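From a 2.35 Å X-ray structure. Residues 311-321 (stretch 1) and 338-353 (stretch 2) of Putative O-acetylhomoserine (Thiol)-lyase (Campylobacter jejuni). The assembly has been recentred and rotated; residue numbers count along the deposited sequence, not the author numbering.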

# COMPACT_ATOMS: atom_id res chain seq x y z
N PRO D 311 -21.25 -20.41 36.41
CA PRO D 311 -22.61 -20.94 36.52
C PRO D 311 -23.61 -20.50 35.47
O PRO D 311 -24.53 -21.23 35.17
N ASP D 312 -23.44 -19.32 34.89
CA ASP D 312 -24.36 -18.85 33.84
C ASP D 312 -24.03 -19.39 32.42
O ASP D 312 -24.71 -19.03 31.46
N ILE D 313 -23.03 -20.28 32.30
CA ILE D 313 -22.63 -20.85 31.01
C ILE D 313 -22.99 -22.32 30.99
O ILE D 313 -22.62 -23.07 31.87
N LYS D 314 -23.69 -22.75 29.94
CA LYS D 314 -24.14 -24.15 29.85
C LYS D 314 -23.32 -25.16 29.08
O LYS D 314 -23.71 -26.32 29.01
N GLY D 315 -22.19 -24.77 28.52
CA GLY D 315 -21.39 -25.74 27.78
C GLY D 315 -20.31 -24.98 27.04
O GLY D 315 -20.56 -23.89 26.53
N VAL D 316 -19.12 -25.56 26.98
CA VAL D 316 -18.00 -24.96 26.32
C VAL D 316 -17.35 -25.91 25.36
O VAL D 316 -17.02 -27.02 25.73
N ASN D 317 -17.05 -25.43 24.16
CA ASN D 317 -16.38 -26.25 23.14
C ASN D 317 -14.97 -25.81 22.88
O ASN D 317 -14.76 -24.80 22.18
N TYR D 318 -14.01 -26.51 23.44
CA TYR D 318 -12.59 -26.18 23.23
C TYR D 318 -11.83 -27.48 23.52
O TYR D 318 -12.00 -28.09 24.54
N PRO D 319 -10.97 -27.91 22.60
CA PRO D 319 -10.25 -29.17 22.72
C PRO D 319 -9.33 -29.42 23.91
O PRO D 319 -9.09 -30.56 24.22
N THR D 320 -8.84 -28.37 24.57
CA THR D 320 -7.97 -28.57 25.70
C THR D 320 -8.77 -29.04 26.92
O THR D 320 -8.19 -29.54 27.89
N LEU D 321 -10.10 -28.86 26.91
CA LEU D 321 -10.92 -29.29 28.03
C LEU D 321 -11.01 -30.83 28.01
O LEU D 321 -11.49 -31.41 27.04
N PHE D 338 -1.32 -26.74 21.91
CA PHE D 338 -2.00 -25.46 21.73
C PHE D 338 -3.11 -25.78 20.77
O PHE D 338 -2.90 -26.49 19.81
N ALA D 339 -4.30 -25.25 21.02
CA ALA D 339 -5.46 -25.53 20.18
C ALA D 339 -6.06 -24.36 19.40
O ALA D 339 -7.24 -24.37 19.01
N SER D 340 -5.26 -23.32 19.22
CA SER D 340 -5.67 -22.11 18.48
C SER D 340 -6.63 -21.20 19.26
O SER D 340 -6.92 -21.45 20.43
N GLY D 341 -7.11 -20.15 18.62
CA GLY D 341 -7.97 -19.17 19.29
C GLY D 341 -9.45 -19.13 19.07
O GLY D 341 -10.09 -18.15 19.42
N LEU D 342 -10.00 -20.18 18.48
CA LEU D 342 -11.43 -20.21 18.24
C LEU D 342 -12.11 -21.11 19.26
O LEU D 342 -11.60 -22.18 19.59
N LEU D 343 -13.23 -20.67 19.79
CA LEU D 343 -13.96 -21.52 20.73
C LEU D 343 -15.43 -21.11 20.68
O LEU D 343 -15.75 -20.05 20.12
N SER D 344 -16.32 -21.95 21.20
CA SER D 344 -17.72 -21.58 21.23
C SER D 344 -18.27 -22.02 22.56
O SER D 344 -17.66 -22.79 23.28
N PHE D 345 -19.39 -21.43 22.95
CA PHE D 345 -20.01 -21.80 24.21
C PHE D 345 -21.52 -21.57 24.13
O PHE D 345 -21.99 -20.83 23.27
N GLU D 346 -22.23 -22.20 25.06
CA GLU D 346 -23.67 -22.09 25.15
C GLU D 346 -24.07 -21.14 26.26
O GLU D 346 -23.63 -21.27 27.40
N ALA D 347 -24.90 -20.16 25.92
CA ALA D 347 -25.41 -19.21 26.90
C ALA D 347 -26.66 -19.89 27.49
O ALA D 347 -26.99 -20.99 27.09
N LYS D 348 -27.32 -19.25 28.45
CA LYS D 348 -28.53 -19.83 29.08
C LYS D 348 -29.59 -20.08 28.02
O LYS D 348 -30.19 -21.14 27.99
N ASP D 349 -29.77 -19.10 27.14
CA ASP D 349 -30.74 -19.15 26.06
C ASP D 349 -30.48 -18.04 25.04
O ASP D 349 -29.52 -17.25 25.18
N TYR D 350 -31.31 -17.98 24.01
CA TYR D 350 -31.20 -16.98 22.97
C TYR D 350 -31.09 -15.56 23.52
O TYR D 350 -30.18 -14.81 23.14
N GLU D 351 -31.98 -15.17 24.42
CA GLU D 351 -31.94 -13.81 24.98
C GLU D 351 -30.66 -13.48 25.71
O GLU D 351 -30.20 -12.34 25.69
N HIS D 352 -30.06 -14.49 26.34
CA HIS D 352 -28.81 -14.31 27.08
C HIS D 352 -27.66 -14.15 26.10
O HIS D 352 -26.83 -13.26 26.25
N ALA D 353 -27.66 -14.97 25.06
CA ALA D 353 -26.61 -14.91 24.01
C ALA D 353 -26.56 -13.54 23.32
O ALA D 353 -25.50 -13.03 22.97

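Tyr 318 has more of its own surface covered by the other stretch (85 Å²) than any other residue of stretch 1. Its CA-to-CB bond points toward stretch 2, and chi1 at -168° (t) lays the ring along residues 339-343: CD1 lies 3.6 Å from Leu 343 CB, and CZ 3.7 Å from Ala 339 CB. The Ala 339 methyl, also directed toward its partners, lies 4.0 Å from both Pro 319 CG and Thr 320 CG2. Leu 343 adopts p, p.

A second apolar group lies along the antiparallel strands, where Val 316 (t) and Phe 345 (p) share a sheet face; Val 316 CG2 is 4.2 Å from Phe 345 CB. Although the CA-to-CB bond of Ile 313 points away, its m, m rotamer brings CD1 within 3.9 Å of Phe 345 CE1.

Asn 317 (m) and Ser 344 (p) occupy the other face, where Asn 317 ND2 donates to Ser 344 OG at 3.2 Å. At the ring's edge, Tyr 318 OH donates to Ser 340 O (2.6 Å) and accepts from water 2 (2.8 Å to its O), which in turn accepts from Ala 339 N (2.9 Å from the water O).

At the exposed margin, Asp 312 OD1 and Lys 348 NZ are 4.4 Å apart, beyond a salt bridge. Water 1 links the pair weakly, its O lying 2.5 Å from Asp 312 OD2 and 3.5 Å from Lys 348 NZ.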

# COMPACT_ATOMS: atom_id res chain seq x y z
CB PRO D 311 -23.07 -20.49 37.92
CG PRO D 311 -22.05 -19.54 38.41
CD PRO D 311 -20.80 -19.73 37.63
CB ASP D 312 -24.41 -17.31 33.83
CG ASP D 312 -25.01 -16.73 35.10
OD1 ASP D 312 -25.90 -17.38 35.70
OD2 ASP D 312 -24.61 -15.61 35.50
CB ILE D 313 -21.13 -20.66 30.76
CG1 ILE D 313 -20.77 -19.18 30.86
CG2 ILE D 313 -20.73 -21.22 29.39
CD1 ILE D 313 -21.52 -18.27 29.91
CB LYS D 314 -25.58 -24.20 29.31
CG LYS D 314 -26.55 -23.36 30.13
CD LYS D 314 -26.56 -23.73 31.62
CE LYS D 314 -27.53 -22.87 32.45
NZ LYS D 314 -28.97 -23.05 32.09
CB VAL D 316 -16.92 -24.50 27.32
CG1 VAL D 316 -15.72 -23.87 26.58
CG2 VAL D 316 -17.49 -23.48 28.31
CB ASN D 317 -17.03 -26.16 21.80
CG ASN D 317 -18.24 -26.99 21.66
OD1 ASN D 317 -18.49 -27.94 22.40
ND2 ASN D 317 -18.94 -26.72 20.60
CB TYR D 318 -12.14 -24.95 24.02
CG TYR D 318 -10.81 -24.43 23.61
CD1 TYR D 318 -10.66 -23.69 22.45
CD2 TYR D 318 -9.70 -24.61 24.41
CE1 TYR D 318 -9.43 -23.20 22.07
CE2 TYR D 318 -8.46 -24.13 24.04
CZ TYR D 318 -8.33 -23.42 22.86
OH TYR D 318 -7.07 -22.94 22.50
CB PRO D 319 -9.43 -29.22 21.41
CG PRO D 319 -9.99 -28.16 20.53
CD PRO D 319 -10.44 -27.10 21.48
CB THR D 320 -7.21 -27.30 26.09
OG1 THR D 320 -8.14 -26.30 26.54
CG2 THR D 320 -6.40 -26.80 24.96
CB LEU D 321 -12.31 -28.65 27.96
CG LEU D 321 -12.37 -27.14 28.13
CD1 LEU D 321 -13.78 -26.60 27.89
CD2 LEU D 321 -11.89 -26.74 29.49
CB PHE D 338 -1.10 -24.35 21.18
CG PHE D 338 0.01 -23.91 22.11
CD1 PHE D 338 -0.29 -23.25 23.29
CD2 PHE D 338 1.34 -23.99 21.72
CE1 PHE D 338 0.71 -22.83 24.14
CE2 PHE D 338 2.35 -23.54 22.54
CZ PHE D 338 2.03 -22.96 23.75
CB ALA D 339 -6.52 -26.15 21.06
CB SER D 340 -6.18 -22.44 17.10
OG SER D 340 -6.31 -21.26 16.34
CB LEU D 342 -11.72 -20.79 16.88
CG LEU D 342 -13.17 -20.64 16.46
CD1 LEU D 342 -13.45 -19.14 16.24
CD2 LEU D 342 -13.41 -21.39 15.18
CB LEU D 343 -13.44 -21.39 22.13
CG LEU D 343 -13.65 -20.13 22.96
CD1 LEU D 343 -15.11 -19.96 23.34
CD2 LEU D 343 -12.89 -20.25 24.26
CB SER D 344 -18.54 -22.17 20.09
OG SER D 344 -18.64 -23.55 20.23
CB PHE D 345 -19.42 -21.05 25.43
CG PHE D 345 -19.68 -19.57 25.45
CD1 PHE D 345 -20.81 -19.08 26.05
CD2 PHE D 345 -18.79 -18.69 24.89
CE1 PHE D 345 -21.05 -17.72 26.09
CE2 PHE D 345 -19.02 -17.34 24.91
CZ PHE D 345 -20.14 -16.84 25.52
CB GLU D 346 -24.29 -23.48 25.45
CG GLU D 346 -24.00 -24.52 24.38
CD GLU D 346 -24.59 -24.13 23.05
OE1 GLU D 346 -25.78 -23.73 23.04
OE2 GLU D 346 -23.90 -24.27 22.01
CB ALA D 347 -25.80 -17.92 26.23
CB LYS D 348 -29.07 -18.94 30.21
CG LYS D 348 -28.09 -18.82 31.40
CD LYS D 348 -28.56 -17.94 32.56
CE LYS D 348 -28.77 -16.49 32.16
NZ LYS D 348 -29.11 -15.62 33.32
CB ASP D 349 -32.14 -19.04 26.64
CG ASP D 349 -32.32 -17.79 27.46
OD1 ASP D 349 -31.55 -16.82 27.27
OD2 ASP D 349 -33.24 -17.77 28.31
CB TYR D 350 -32.36 -17.11 21.95
CG TYR D 350 -32.33 -15.98 20.95
CD1 TYR D 350 -31.43 -16.00 19.90
CD2 TYR D 350 -33.14 -14.87 21.11
CE1 TYR D 350 -31.31 -14.93 19.04
CE2 TYR D 350 -33.07 -13.79 20.23
CZ TYR D 350 -32.15 -13.82 19.20
OH TYR D 350 -32.06 -12.75 18.32
CB GLU D 351 -33.16 -13.54 25.87
CG GLU D 351 -34.51 -13.46 25.12
CD GLU D 351 -34.64 -12.22 24.21
OE1 GLU D 351 -34.00 -11.18 24.48
OE2 GLU D 351 -35.45 -12.26 23.25
CB HIS D 352 -28.62 -15.43 28.10
CG HIS D 352 -27.41 -15.28 28.99
ND1 HIS D 352 -26.45 -16.26 29.13
CD2 HIS D 352 -26.97 -14.22 29.71
CE1 HIS D 352 -25.52 -15.85 29.98
NE2 HIS D 352 -25.80 -14.60 30.32
CB ALA D 353 -26.86 -15.97 22.98
O HOH W 1 -26.16 -14.06 34.24
O HOH W 2 -4.82 -24.05 23.64